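Local coordinates for uncharacterized protein (Bacteroides uniformis, PDB 4IYK) that is of unknown function but probably binds carbohydrate, pairing a transthyretin-like N-terminal domain with an E-set-like C-terminal one, at residues D23-E28 / Y106-S111; L127-Q132 / T170-A175; A123-E128 / F199-L204; F85-F90 / Y99-I104. All blocks are in the same frame, centred on the assembly; numbering follows the deposited sequence.

The four contacts run from a domain junction through one sandwich core to two partly open margins. Contact 3 is the buried one, purely apolar, and brings together strands of the two facing sheets of the C-terminal domain. Contact 2 shares L127 and E128 with it and carries strand 120-129 to the surface, where carbonyls and a water join the methyl groups. Contact 1 is partly buried and ionic: it ties a loop of the N-terminal domain to strand 107-117, and its R108 also forms a salt bridge with E128. Contact 4, aromatic and partly buried, lies in the N-terminal domain; its V103 bonds through the backbone to E24 of contact 1.

Contact 1. Residues D23-E28 / Y106-S111; sequences DEQTGE and YIRVKS
OD1 of D23 is gripped by three donors, one of them R108 NH2 from across the contact at 2.9 Å. The other two are backbone amides of its own loop: Q25 N arrives nearly in line with the C-O bond, whereas T26 N comes from above the carboxylate plane, at 3.1 Å. OD2 offers its syn lone pair to R108 NE, only 2.6 Å away, and this completes a side-on, two-nitrogen salt bridge. The planes of the two charged groups are 37° apart, so the grip is somewhat twisted. In D23 chi1 (-173°) sets CG anti to the backbone N. Aspartate suits the position because its short chain keeps the carboxylate near its own loop's amides while it meets R108. Over one face of the guanidinium lies the Q25 amide, its NE2 3.7 Å from R108 NH1, and water 1 links Q25 OE1 to that same NH1. An alanine in place of D23 would probably leave R108 NE and NH2 without their carboxylate and the amides of Q25 and T26 without their side-chain acceptor. E128 pairs with R108 from the next strand. Here an Asx turn after strand 15-23 also supplies the carboxylate of a salt bridge between the N-terminal and C-terminal domains.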
loop_
_atom_site.group_PDB
_atom_site.type_symbol
_atom_site.label_atom_id
_atom_site.label_comp_id
_atom_site.label_asym_id
_atom_site.label_seq_id
_atom_site.Cartn_x
_atom_site.Cartn_y
_atom_site.Cartn_z
ATOM N N ASP A 23 -1.410 -10.327 -4.651
ATOM C CA ASP A 23 -0.047 -10.726 -4.957
ATOM C C ASP A 23 -0.115 -12.037 -5.761
ATOM O O ASP A 23 -0.680 -13.021 -5.281
ATOM C CB ASP A 23 0.699 -10.911 -3.629
ATOM C CG ASP A 23 2.183 -11.160 -3.766
ATOM O OD1 ASP A 23 2.565 -12.062 -4.539
ATOM O OD2 ASP A 23 2.955 -10.522 -3.029
ATOM N N GLU A 24 0.384 -12.027 -6.994
ATOM C CA GLU A 24 0.391 -13.190 -7.891
ATOM C C GLU A 24 1.072 -14.420 -7.226
ATOM O O GLU A 24 0.674 -15.563 -7.497
ATOM C CB GLU A 24 1.115 -12.799 -9.208
ATOM C CG GLU A 24 1.846 -13.910 -9.948
ATOM C CD GLU A 24 3.236 -13.507 -10.405
ATOM O OE1 GLU A 24 4.170 -13.520 -9.568
ATOM O OE2 GLU A 24 3.379 -13.135 -11.591
ATOM N N GLN A 25 2.097 -14.182 -6.367
ATOM C CA GLN A 25 2.839 -15.269 -5.731
ATOM C C GLN A 25 2.157 -15.781 -4.464
ATOM O O GLN A 25 1.946 -16.977 -4.370
ATOM C CB GLN A 25 4.289 -14.853 -5.433
ATOM C CG GLN A 25 5.197 -15.993 -4.946
ATOM C CD GLN A 25 6.567 -15.472 -4.570
ATOM O OE1 GLN A 25 7.398 -15.162 -5.430
ATOM N NE2 GLN A 25 6.831 -15.340 -3.272
ATOM N N THR A 26 1.856 -14.907 -3.491
ATOM C CA THR A 26 1.286 -15.309 -2.201
ATOM C C THR A 26 -0.264 -15.345 -2.143
ATOM O O THR A 26 -0.801 -15.892 -1.184
ATOM C CB THR A 26 1.777 -14.366 -1.081
ATOM O OG1 THR A 26 1.149 -13.087 -1.219
ATOM C CG2 THR A 26 3.294 -14.229 -1.033
ATOM N N GLY A 27 -0.946 -14.679 -3.079
ATOM C CA GLY A 27 -2.406 -14.581 -3.062
ATOM C C GLY A 27 -2.972 -13.618 -2.026
ATOM O O GLY A 27 -4.195 -13.518 -1.887
ATOM N N GLU A 28 -2.090 -12.910 -1.286
ATOM C CA GLU A 28 -2.463 -11.963 -0.238
ATOM C C GLU A 28 -2.858 -10.626 -0.838
ATOM O O GLU A 28 -2.378 -10.285 -1.920
ATOM C CB GLU A 28 -1.292 -11.760 0.749
ATOM C CG GLU A 28 -1.147 -12.877 1.776
ATOM C CD GLU A 28 0.070 -12.826 2.684
ATOM O OE1 GLU A 28 0.648 -11.730 2.863
ATOM O OE2 GLU A 28 0.437 -13.889 3.235
ATOM N N TYR A 106 6.680 -4.434 -5.646
ATOM C CA TYR A 106 8.130 -4.217 -5.688
ATOM C C TYR A 106 8.781 -4.846 -4.464
ATOM O O TYR A 106 9.837 -5.457 -4.557
ATOM C CB TYR A 106 8.450 -2.711 -5.774
ATOM C CG TYR A 106 7.873 -2.045 -7.004
ATOM C CD1 TYR A 106 8.097 -2.572 -8.277
ATOM C CD2 TYR A 106 7.117 -0.880 -6.901
ATOM C CE1 TYR A 106 7.557 -1.975 -9.412
ATOM C CE2 TYR A 106 6.571 -0.271 -8.031
ATOM C CZ TYR A 106 6.795 -0.826 -9.286
ATOM O OH TYR A 106 6.267 -0.246 -10.413
ATOM N N ILE A 107 8.111 -4.728 -3.315
ATOM C CA ILE A 107 8.566 -5.245 -2.032
ATOM C C ILE A 107 7.410 -5.931 -1.295
ATOM O O ILE A 107 6.300 -5.394 -1.260
ATOM C CB ILE A 107 9.148 -4.069 -1.161
ATOM C CG1 ILE A 107 10.432 -3.471 -1.798
ATOM C CG2 ILE A 107 9.376 -4.496 0.321
ATOM C CD1 ILE A 107 10.944 -2.240 -1.122
ATOM N N ARG A 108 7.715 -7.061 -0.618
ATOM C CA ARG A 108 6.786 -7.742 0.286
ATOM C C ARG A 108 7.284 -7.540 1.713
ATOM O O ARG A 108 8.461 -7.780 1.970
ATOM C CB ARG A 108 6.710 -9.248 -0.037
ATOM C CG ARG A 108 6.022 -9.587 -1.331
ATOM C CD ARG A 108 6.009 -11.098 -1.598
ATOM N NE ARG A 108 5.403 -11.335 -2.907
ATOM C CZ ARG A 108 6.056 -11.563 -4.035
ATOM N NH1 ARG A 108 7.374 -11.737 -4.026
ATOM N NH2 ARG A 108 5.390 -11.686 -5.177
ATOM N N VAL A 109 6.425 -7.085 2.644
ATOM C CA VAL A 109 6.850 -6.959 4.044
ATOM C C VAL A 109 6.613 -8.316 4.698
ATOM O O VAL A 109 5.490 -8.820 4.664
ATOM C CB VAL A 109 6.181 -5.811 4.819
ATOM C CG1 VAL A 109 6.687 -5.770 6.251
ATOM C CG2 VAL A 109 6.421 -4.473 4.133
ATOM N N LYS A 110 7.663 -8.910 5.267
ATOM C CA LYS A 110 7.550 -10.238 5.863
ATOM C C LYS A 110 7.607 -10.218 7.383
ATOM O O LYS A 110 8.350 -9.434 7.985
ATOM C CB LYS A 110 8.635 -11.188 5.324
ATOM C CG LYS A 110 8.685 -11.307 3.790
ATOM C CD LYS A 110 7.354 -11.748 3.138
ATOM C CE LYS A 110 7.024 -13.221 3.281
ATOM N NZ LYS A 110 5.715 -13.547 2.656
ATOM N N SER A 111 6.854 -11.163 7.989
ATOM C CA SER A 111 6.725 -11.356 9.432
ATOM C C SER A 111 6.509 -9.996 10.157
ATOM O O SER A 111 7.237 -9.712 11.111
ATOM C CB SER A 111 7.957 -12.084 9.967
ATOM O OG SER A 111 8.084 -13.344 9.332
HETATM O O HOH W 1 8.366 -12.357 -6.519
#

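Contact 2. Residues L127-Q132 / T170-A175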
loop_
_atom_site.group_PDB
_atom_site.type_symbol
_atom_site.label_atom_id
_atom_site.label_comp_id
_atom_site.label_asym_id
_atom_site.label_seq_id
_atom_site.Cartn_x
_atom_site.Cartn_y
_atom_site.Cartn_z
ATOM N N LEU A 127 12.038 -8.015 4.684
ATOM C CA LEU A 127 11.607 -7.590 3.356
ATOM C C LEU A 127 12.045 -8.581 2.315
ATOM O O LEU A 127 13.099 -9.211 2.438
ATOM C CB LEU A 127 12.140 -6.190 2.990
ATOM C CG LEU A 127 11.751 -5.026 3.917
ATOM C CD1 LEU A 127 12.497 -3.769 3.535
ATOM C CD2 LEU A 127 10.269 -4.752 3.900
ATOM N N GLU A 128 11.233 -8.690 1.272
ATOM C CA GLU A 128 11.470 -9.559 0.141
ATOM C C GLU A 128 11.266 -8.735 -1.127
ATOM O O GLU A 128 10.288 -8.007 -1.238
ATOM C CB GLU A 128 10.505 -10.738 0.256
ATOM C CG GLU A 128 10.613 -11.811 -0.791
ATOM C CD GLU A 128 9.543 -12.861 -0.557
ATOM O OE1 GLU A 128 9.502 -13.432 0.558
ATOM O OE2 GLU A 128 8.697 -13.056 -1.461
ATOM N N ALA A 129 12.203 -8.819 -2.062
ATOM C CA ALA A 129 12.096 -8.095 -3.326
ATOM C C ALA A 129 11.165 -8.847 -4.290
ATOM O O ALA A 129 11.235 -10.078 -4.358
ATOM C CB ALA A 129 13.474 -7.925 -3.946
ATOM N N GLY A 130 10.314 -8.096 -5.009
ATOM C CA GLY A 130 9.406 -8.619 -6.031
ATOM C C GLY A 130 10.172 -9.209 -7.200
ATOM O O GLY A 130 9.776 -10.237 -7.751
ATOM N N LYS A 131 11.286 -8.554 -7.570
ATOM C CA LYS A 131 12.264 -8.977 -8.583
ATOM C C LYS A 131 13.671 -8.699 -8.025
ATOM O O LYS A 131 13.796 -7.834 -7.155
ATOM C CB LYS A 131 12.042 -8.296 -9.951
ATOM C CG LYS A 131 10.785 -8.774 -10.673
ATOM C CD LYS A 131 10.675 -8.143 -12.041
ATOM C CE LYS A 131 9.291 -8.327 -12.599
ATOM N NZ LYS A 131 9.128 -7.651 -13.910
ATOM N N GLN A 132 14.718 -9.421 -8.519
ATOM C CA GLN A 132 16.103 -9.286 -8.045
ATOM C C GLN A 132 16.645 -7.864 -8.192
ATOM O O GLN A 132 17.408 -7.415 -7.338
ATOM C CB GLN A 132 17.031 -10.268 -8.775
ATOM C CG GLN A 132 17.030 -11.671 -8.169
ATOM C CD GLN A 132 18.086 -12.591 -8.751
ATOM O OE1 GLN A 132 18.398 -12.570 -9.953
ATOM N NE2 GLN A 132 18.622 -13.463 -7.911
ATOM N N THR A 170 19.714 0.618 -0.927
ATOM C CA THR A 170 20.408 -0.592 -0.485
ATOM C C THR A 170 19.803 -1.897 -1.055
ATOM O O THR A 170 18.667 -1.907 -1.542
ATOM C CB THR A 170 20.427 -0.590 1.069
ATOM O OG1 THR A 170 21.456 -1.454 1.539
ATOM C CG2 THR A 170 19.088 -0.968 1.701
ATOM N N ALA A 171 20.577 -2.996 -0.981
ATOM C CA ALA A 171 20.149 -4.321 -1.441
ATOM C C ALA A 171 19.112 -4.909 -0.486
ATOM O O ALA A 171 19.205 -4.691 0.720
ATOM C CB ALA A 171 21.340 -5.257 -1.540
ATOM N N ILE A 172 18.155 -5.690 -1.019
ATOM C CA ILE A 172 17.144 -6.354 -0.185
ATOM C C ILE A 172 17.621 -7.794 0.017
ATOM O O ILE A 172 17.890 -8.514 -0.949
ATOM C CB ILE A 172 15.685 -6.264 -0.735
ATOM C CG1 ILE A 172 15.203 -4.805 -0.805
ATOM C CG2 ILE A 172 14.692 -7.111 0.120
ATOM C CD1 ILE A 172 14.078 -4.535 -1.856
ATOM N N ASN A 173 17.742 -8.183 1.289
ATOM C CA ASN A 173 18.135 -9.504 1.756
ATOM C C ASN A 173 17.087 -9.944 2.791
ATOM O O ASN A 173 16.982 -9.332 3.851
ATOM C CB ASN A 173 19.557 -9.437 2.343
ATOM C CG ASN A 173 20.132 -10.743 2.834
ATOM O OD1 ASN A 173 19.421 -11.681 3.230
ATOM N ND2 ASN A 173 21.456 -10.802 2.870
ATOM N N SER A 174 16.323 -11.008 2.468
ATOM C CA SER A 174 15.212 -11.595 3.235
ATOM C C SER A 174 15.536 -11.947 4.691
ATOM O O SER A 174 14.633 -11.972 5.528
ATOM C CB SER A 174 14.716 -12.856 2.539
ATOM O OG SER A 174 14.243 -12.554 1.237
ATOM N N ALA A 175 16.802 -12.262 4.974
ATOM C CA ALA A 175 17.282 -12.640 6.296
ATOM C C ALA A 175 17.397 -11.430 7.252
ATOM O O ALA A 175 17.302 -11.617 8.465
ATOM C CB ALA A 175 18.626 -13.332 6.162
HETATM O O HOH W 2 14.924 -8.133 5.198
#
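With CG1 of I172 beside its backbone N (chi1 -63°), the other branch, CG2, stands anti to that N and is carried onto the backbone of L127 and A129. CG2 touches L127 O at 3.5 Å and also meets L127 CB and A129 N. Because chi2 is extended, at 155°, CD1 lies near A129 and comes within 4.0 Å of its CB. A branched isoleucine suits the place: one branch lies against the strand's backbone and L127 CB, the other reaches A129 CB, and the small A129 lets the longer arm settle. Segment 170-175 is the connection by which the chain leaves strand 169-171, in one sheet of the E-set-like sandwich, and passes over to strand 178-183, in the other. It thus runs past the end of strand 120-129, with V134 and L136 also packing on I172. L127 O receives a CA-H...O contact from S174 CA at 3.3 Å. At the amide of the same leucine, water 2 accepts from L127 N at 2.9 Å and appears to donate to N173 O, bridging the two backbones. N173 turns its own side chain back on the loop, OD1 taking the amide of A175 at 3.2 Å in an Asx turn.

Contact 3. Residues A123-E128 / F199-L204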
loop_
_atom_site.group_PDB
_atom_site.type_symbol
_atom_site.label_atom_id
_atom_site.label_comp_id
_atom_site.label_asym_id
_atom_site.label_seq_id
_atom_site.Cartn_x
_atom_site.Cartn_y
_atom_site.Cartn_z
ATOM N N ALA A 123 8.290 -1.652 15.773
ATOM C CA ALA A 123 7.966 -2.444 14.593
ATOM C C ALA A 123 9.176 -3.289 14.214
ATOM O O ALA A 123 10.300 -2.793 14.255
ATOM C CB ALA A 123 7.565 -1.535 13.434
ATOM N N THR A 124 8.962 -4.584 13.956
ATOM C CA THR A 124 10.005 -5.521 13.524
ATOM C C THR A 124 9.471 -6.241 12.306
ATOM O O THR A 124 8.269 -6.527 12.223
ATOM C CB THR A 124 10.472 -6.475 14.638
ATOM O OG1 THR A 124 9.356 -7.213 15.130
ATOM C CG2 THR A 124 11.187 -5.752 15.771
ATOM N N PHE A 125 10.353 -6.471 11.325
ATOM C CA PHE A 125 9.969 -7.042 10.041
ATOM C C PHE A 125 11.183 -7.353 9.170
ATOM O O PHE A 125 12.301 -6.904 9.428
ATOM C CB PHE A 125 9.015 -6.062 9.264
ATOM C CG PHE A 125 9.585 -4.683 8.994
ATOM C CD1 PHE A 125 9.556 -3.692 9.974
ATOM C CD2 PHE A 125 10.161 -4.376 7.764
ATOM C CE1 PHE A 125 10.098 -2.422 9.725
ATOM C CE2 PHE A 125 10.680 -3.096 7.514
ATOM C CZ PHE A 125 10.635 -2.129 8.491
ATOM N N SER A 126 10.923 -8.114 8.116
ATOM C CA SER A 126 11.841 -8.473 7.056
ATOM C C SER A 126 11.238 -8.010 5.748
ATOM O O SER A 126 10.047 -7.696 5.694
ATOM C CB SER A 126 12.087 -9.986 7.047
ATOM O OG SER A 126 13.046 -10.316 8.035
ATOM N N LEU A 127 12.038 -8.015 4.684
ATOM C CA LEU A 127 11.607 -7.590 3.356
ATOM C C LEU A 127 12.045 -8.581 2.315
ATOM O O LEU A 127 13.099 -9.211 2.438
ATOM C CB LEU A 127 12.140 -6.190 2.990
ATOM C CG LEU A 127 11.751 -5.026 3.917
ATOM C CD1 LEU A 127 12.497 -3.769 3.535
ATOM C CD2 LEU A 127 10.269 -4.752 3.900
ATOM N N GLU A 128 11.233 -8.690 1.272
ATOM C CA GLU A 128 11.470 -9.559 0.141
ATOM C C GLU A 128 11.266 -8.735 -1.127
ATOM O O GLU A 128 10.288 -8.007 -1.238
ATOM C CB GLU A 128 10.505 -10.738 0.256
ATOM C CG GLU A 128 10.613 -11.811 -0.791
ATOM C CD GLU A 128 9.543 -12.861 -0.557
ATOM O OE1 GLU A 128 9.502 -13.432 0.558
ATOM O OE2 GLU A 128 8.697 -13.056 -1.461
ATOM N N PHE A 199 -1.106 1.801 13.200
ATOM C CA PHE A 199 0.310 1.809 12.816
ATOM C C PHE A 199 0.480 0.932 11.595
ATOM O O PHE A 199 -0.180 -0.108 11.474
ATOM C CB PHE A 199 1.204 1.345 13.988
ATOM C CG PHE A 199 1.085 2.234 15.201
ATOM C CD1 PHE A 199 1.913 3.348 15.353
ATOM C CD2 PHE A 199 0.092 2.015 16.150
ATOM C CE1 PHE A 199 1.760 4.212 16.448
ATOM C CE2 PHE A 199 -0.050 2.870 17.250
ATOM C CZ PHE A 199 0.775 3.970 17.386
ATOM N N ARG A 200 1.305 1.379 10.665
ATOM C CA ARG A 200 1.495 0.642 9.418
ATOM C C ARG A 200 2.932 0.722 8.938
ATOM O O ARG A 200 3.465 1.808 8.680
ATOM C CB ARG A 200 0.539 1.184 8.341
ATOM C CG ARG A 200 0.294 0.244 7.153
ATOM C CD ARG A 200 -0.526 0.990 6.112
ATOM N NE ARG A 200 -1.094 0.110 5.081
ATOM C CZ ARG A 200 -1.681 0.544 3.967
ATOM N NH1 ARG A 200 -1.791 1.838 3.732
ATOM N NH2 ARG A 200 -2.167 -0.317 3.088
ATOM N N ILE A 201 3.569 -0.442 8.822
ATOM C CA ILE A 201 4.931 -0.531 8.287
ATOM C C ILE A 201 4.843 -0.294 6.778
ATOM O O ILE A 201 4.051 -0.970 6.127
ATOM C CB ILE A 201 5.570 -1.923 8.564
ATOM C CG1 ILE A 201 5.730 -2.191 10.062
ATOM C CG2 ILE A 201 6.933 -2.092 7.788
ATOM C CD1 ILE A 201 5.781 -3.701 10.425
ATOM N N GLY A 202 5.669 0.608 6.260
ATOM C CA GLY A 202 5.803 0.880 4.838
ATOM C C GLY A 202 7.240 0.702 4.356
ATOM O O GLY A 202 8.191 0.953 5.101
ATOM N N ALA A 203 7.411 0.295 3.101
ATOM C CA ALA A 203 8.729 0.148 2.478
ATOM C C ALA A 203 8.658 0.662 1.069
ATOM O O ALA A 203 7.807 0.224 0.298
ATOM C CB ALA A 203 9.198 -1.304 2.497
ATOM N N LEU A 204 9.515 1.645 0.761
ATOM C CA LEU A 204 9.594 2.303 -0.538
ATOM C C LEU A 204 10.777 1.744 -1.341
ATOM O O LEU A 204 11.941 1.878 -0.949
ATOM C CB LEU A 204 9.694 3.845 -0.383
ATOM C CG LEU A 204 9.673 4.665 -1.706
ATOM C CD1 LEU A 204 8.332 4.526 -2.434
ATOM C CD2 LEU A 204 10.009 6.164 -1.443
#
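Strands 123-128 and 199-204 run in roughly the same direction in facing sheets, their axes 8.8 Å apart at closest approach and inclined by 36°, so the meeting is made almost entirely by side chains. At its centre CG2 of I201 sits over the middle of the F125 ring, 3.6 Å from the centroid and only 5° off the ring normal, a CH-pi contact. CG of F125 takes the crowded position between the backbone N and the carbonyl carbon (chi1 58°), from which the ring extends toward I201. The CD1 branch of I201 lies nearer the rim and touches F125 CD1 at 3.8 Å. A123 CB meets I201 CG1 at 3.9 Å; alanine suits the place, since its single methyl meets the longer isoleucine side chain. Further along the proportions are reversed: L127 reaches across with CD2, and A203 supplies just a methyl, again at 3.9 Å. An alanine in place of F125 would probably open a gap above I201, whose CG2 would lose the aromatic face it rests on. I139 and L180 also press on F125. With branched methyls, a flat ring and no polar side-chain atom, the contact implies cohesion by dispersion and exclusion of water within the sandwich core.

Contact 4. Residues F85-F90 / Y99-I104; sequences FEVKDF and YDFKVI. With EDO (1,2-ethanediol), chain I; EDO (1,2-ethanediol), chain D.
Y99, just ahead of strand 101-103, reaches toward F90, and its CB already lies 3.9 Å from F90 CZ. Next along, CG is met by F90 CE1 at 3.5 Å. That CE1 stands over the centre of the tyrosine ring, giving an edge-to-face (T-shaped) pair with planes at 72°. CD1 of Y99 also sits above the centre of the F101 ring, which links the three rings into an aromatic cluster. On the face of Y99 opposite F90 lies C1 of the chain D ethanediol. At the tip, OH hydrogen-bonds O2 of the chain I ethanediol at 3.1 Å and has V87 CG1 beside it. The other hydroxyl of that diol, O1, lies over a face of F85 and donates to K102 O at 2.9 Å. F85 in turn sets its ring edge against V103, CE1 to CG1 at 3.7 Å. Strands 85-88 and 101-103 belong to facing sheets of the transthyretin-like domain, and they run nearly antiparallel at 155°. Tyrosine suits this place by giving F90 a ring face while its polar OH lies at the tip, where the diol, probably from the crystallisation liquor, happens to bind. The chemistry is thus divided: the rings pack by edge and face, while Y99 OH and the K102 carbonyl beside them can take polar partners.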
loop_
_atom_site.group_PDB
_atom_site.type_symbol
_atom_site.label_atom_id
_atom_site.label_comp_id
_atom_site.label_asym_id
_atom_site.label_seq_id
_atom_site.Cartn_x
_atom_site.Cartn_y
_atom_site.Cartn_z
ATOM N N PHE A 85 1.398 -3.039 -15.912
ATOM C CA PHE A 85 0.859 -3.904 -16.948
ATOM C C PHE A 85 -0.486 -3.370 -17.397
ATOM O O PHE A 85 -1.086 -2.500 -16.750
ATOM C CB PHE A 85 0.737 -5.388 -16.485
ATOM C CG PHE A 85 -0.251 -5.661 -15.367
ATOM C CD1 PHE A 85 0.132 -5.546 -14.036
ATOM C CD2 PHE A 85 -1.541 -6.092 -15.648
ATOM C CE1 PHE A 85 -0.771 -5.808 -13.008
ATOM C CE2 PHE A 85 -2.439 -6.375 -14.614
ATOM C CZ PHE A 85 -2.051 -6.219 -13.300
ATOM N N GLU A 86 -0.967 -3.944 -18.492
ATOM C CA GLU A 86 -2.251 -3.649 -19.070
ATOM C C GLU A 86 -3.103 -4.897 -19.154
ATOM O O GLU A 86 -2.576 -6.001 -19.317
ATOM C CB GLU A 86 -2.053 -3.089 -20.475
ATOM C CG GLU A 86 -2.280 -1.608 -20.612
ATOM C CD GLU A 86 -2.401 -1.161 -22.054
ATOM O OE1 GLU A 86 -1.452 -1.398 -22.839
ATOM O OE2 GLU A 86 -3.452 -0.578 -22.404
ATOM N N VAL A 87 -4.428 -4.719 -19.056
ATOM C CA VAL A 87 -5.410 -5.773 -19.285
ATOM C C VAL A 87 -6.289 -5.265 -20.454
ATOM O O VAL A 87 -7.139 -4.397 -20.263
ATOM C CB VAL A 87 -6.222 -6.217 -18.040
ATOM C CG1 VAL A 87 -7.139 -7.391 -18.372
ATOM C CG2 VAL A 87 -5.307 -6.579 -16.873
ATOM N N LYS A 88 -6.027 -5.758 -21.670
ATOM C CA LYS A 88 -6.791 -5.362 -22.858
ATOM C C LYS A 88 -8.086 -6.197 -22.955
ATOM O O LYS A 88 -8.100 -7.352 -22.525
ATOM C CB LYS A 88 -5.944 -5.520 -24.145
ATOM C CG LYS A 88 -4.646 -4.696 -24.191
ATOM C CD LYS A 88 -4.851 -3.204 -24.506
ATOM C CE LYS A 88 -4.769 -2.883 -25.981
ATOM N NZ LYS A 88 -4.657 -1.416 -26.230
ATOM N N ASP A 89 -9.158 -5.607 -23.534
ATOM C CA ASP A 89 -10.483 -6.209 -23.785
ATOM C C ASP A 89 -11.144 -6.717 -22.489
ATOM O O ASP A 89 -11.596 -7.861 -22.389
ATOM C CB ASP A 89 -10.408 -7.322 -24.845
ATOM C CG ASP A 89 -9.695 -6.926 -26.135
ATOM O OD1 ASP A 89 -9.760 -5.731 -26.514
ATOM O OD2 ASP A 89 -9.066 -7.803 -26.753
ATOM N N PHE A 90 -11.229 -5.823 -21.516
ATOM C CA PHE A 90 -11.836 -6.052 -20.214
ATOM C C PHE A 90 -13.339 -5.779 -20.336
ATOM O O PHE A 90 -13.738 -4.626 -20.506
ATOM C CB PHE A 90 -11.154 -5.116 -19.196
ATOM C CG PHE A 90 -11.532 -5.313 -17.748
ATOM C CD1 PHE A 90 -10.806 -6.178 -16.934
ATOM C CD2 PHE A 90 -12.555 -4.566 -17.172
ATOM C CE1 PHE A 90 -11.119 -6.318 -15.574
ATOM C CE2 PHE A 90 -12.881 -4.725 -15.817
ATOM C CZ PHE A 90 -12.166 -5.604 -15.029
ATOM N N TYR A 99 -13.715 -8.926 -10.234
ATOM C CA TYR A 99 -12.431 -9.156 -10.912
ATOM C C TYR A 99 -11.253 -8.831 -9.988
ATOM O O TYR A 99 -11.075 -7.694 -9.514
ATOM C CB TYR A 99 -12.295 -8.379 -12.241
ATOM C CG TYR A 99 -11.166 -8.879 -13.129
ATOM C CD1 TYR A 99 -9.859 -8.432 -12.950
ATOM C CD2 TYR A 99 -11.410 -9.789 -14.155
ATOM C CE1 TYR A 99 -8.819 -8.884 -13.763
ATOM C CE2 TYR A 99 -10.378 -10.242 -14.985
ATOM C CZ TYR A 99 -9.083 -9.781 -14.786
ATOM O OH TYR A 99 -8.051 -10.218 -15.584
ATOM N N ASP A 100 -10.420 -9.843 -9.781
ATOM C CA ASP A 100 -9.216 -9.717 -8.977
ATOM C C ASP A 100 -8.017 -9.564 -9.903
ATOM O O ASP A 100 -7.907 -10.282 -10.894
ATOM C CB ASP A 100 -9.061 -10.945 -8.057
ATOM C CG ASP A 100 -10.136 -11.064 -6.981
ATOM O OD1 ASP A 100 -10.726 -10.022 -6.605
ATOM O OD2 ASP A 100 -10.384 -12.197 -6.515
ATOM N N PHE A 101 -7.142 -8.598 -9.617
ATOM C CA PHE A 101 -5.941 -8.406 -10.429
ATOM C C PHE A 101 -4.762 -9.032 -9.669
ATOM O O PHE A 101 -4.625 -8.812 -8.462
ATOM C CB PHE A 101 -5.705 -6.897 -10.705
ATOM C CG PHE A 101 -6.797 -6.207 -11.489
ATOM C CD1 PHE A 101 -6.761 -6.170 -12.877
ATOM C CD2 PHE A 101 -7.826 -5.535 -10.837
ATOM C CE1 PHE A 101 -7.761 -5.508 -13.601
ATOM C CE2 PHE A 101 -8.830 -4.875 -11.560
ATOM C CZ PHE A 101 -8.790 -4.862 -12.936
ATOM N N LYS A 102 -3.934 -9.803 -10.368
ATOM C CA LYS A 102 -2.724 -10.487 -9.874
ATOM C C LYS A 102 -1.498 -9.648 -10.249
ATOM O O LYS A 102 -1.302 -9.324 -11.418
ATOM C CB LYS A 102 -2.612 -11.912 -10.455
ATOM C CG LYS A 102 -3.894 -12.747 -10.345
ATOM C CD LYS A 102 -3.985 -13.561 -9.070
ATOM C CE LYS A 102 -5.089 -14.601 -9.139
ATOM N NZ LYS A 102 -4.763 -15.728 -10.066
ATOM N N VAL A 103 -0.699 -9.253 -9.254
ATOM C CA VAL A 103 0.406 -8.312 -9.463
ATOM C C VAL A 103 1.710 -8.794 -8.803
ATOM O O VAL A 103 1.702 -9.714 -7.980
ATOM C CB VAL A 103 -0.010 -6.896 -8.919
ATOM C CG1 VAL A 103 -1.399 -6.477 -9.405
ATOM C CG2 VAL A 103 0.071 -6.807 -7.387
ATOM N N ILE A 104 2.817 -8.143 -9.160
ATOM C CA ILE A 104 4.136 -8.381 -8.576
ATOM C C ILE A 104 4.468 -7.120 -7.804
ATOM O O ILE A 104 4.823 -6.122 -8.453
ATOM C CB ILE A 104 5.255 -8.740 -9.625
ATOM C CG1 ILE A 104 4.928 -10.036 -10.393
ATOM C CG2 ILE A 104 6.654 -8.809 -8.950
ATOM C CD1 ILE A 104 5.752 -10.225 -11.714
HETATM C C1 EDO I . -3.048 -10.063 -14.746
HETATM O O1 EDO I . -1.804 -10.290 -14.084
HETATM C C2 EDO I . -4.161 -9.739 -13.708
HETATM O O2 EDO I . -5.349 -9.447 -14.397
HETATM C C1 EDO D . -9.565 -12.928 -12.208
HETATM O O1 EDO D . -8.159 -13.081 -12.035
HETATM C C2 EDO D . -10.270 -13.206 -10.851
HETATM O O2 EDO D . -11.538 -12.564 -10.813
#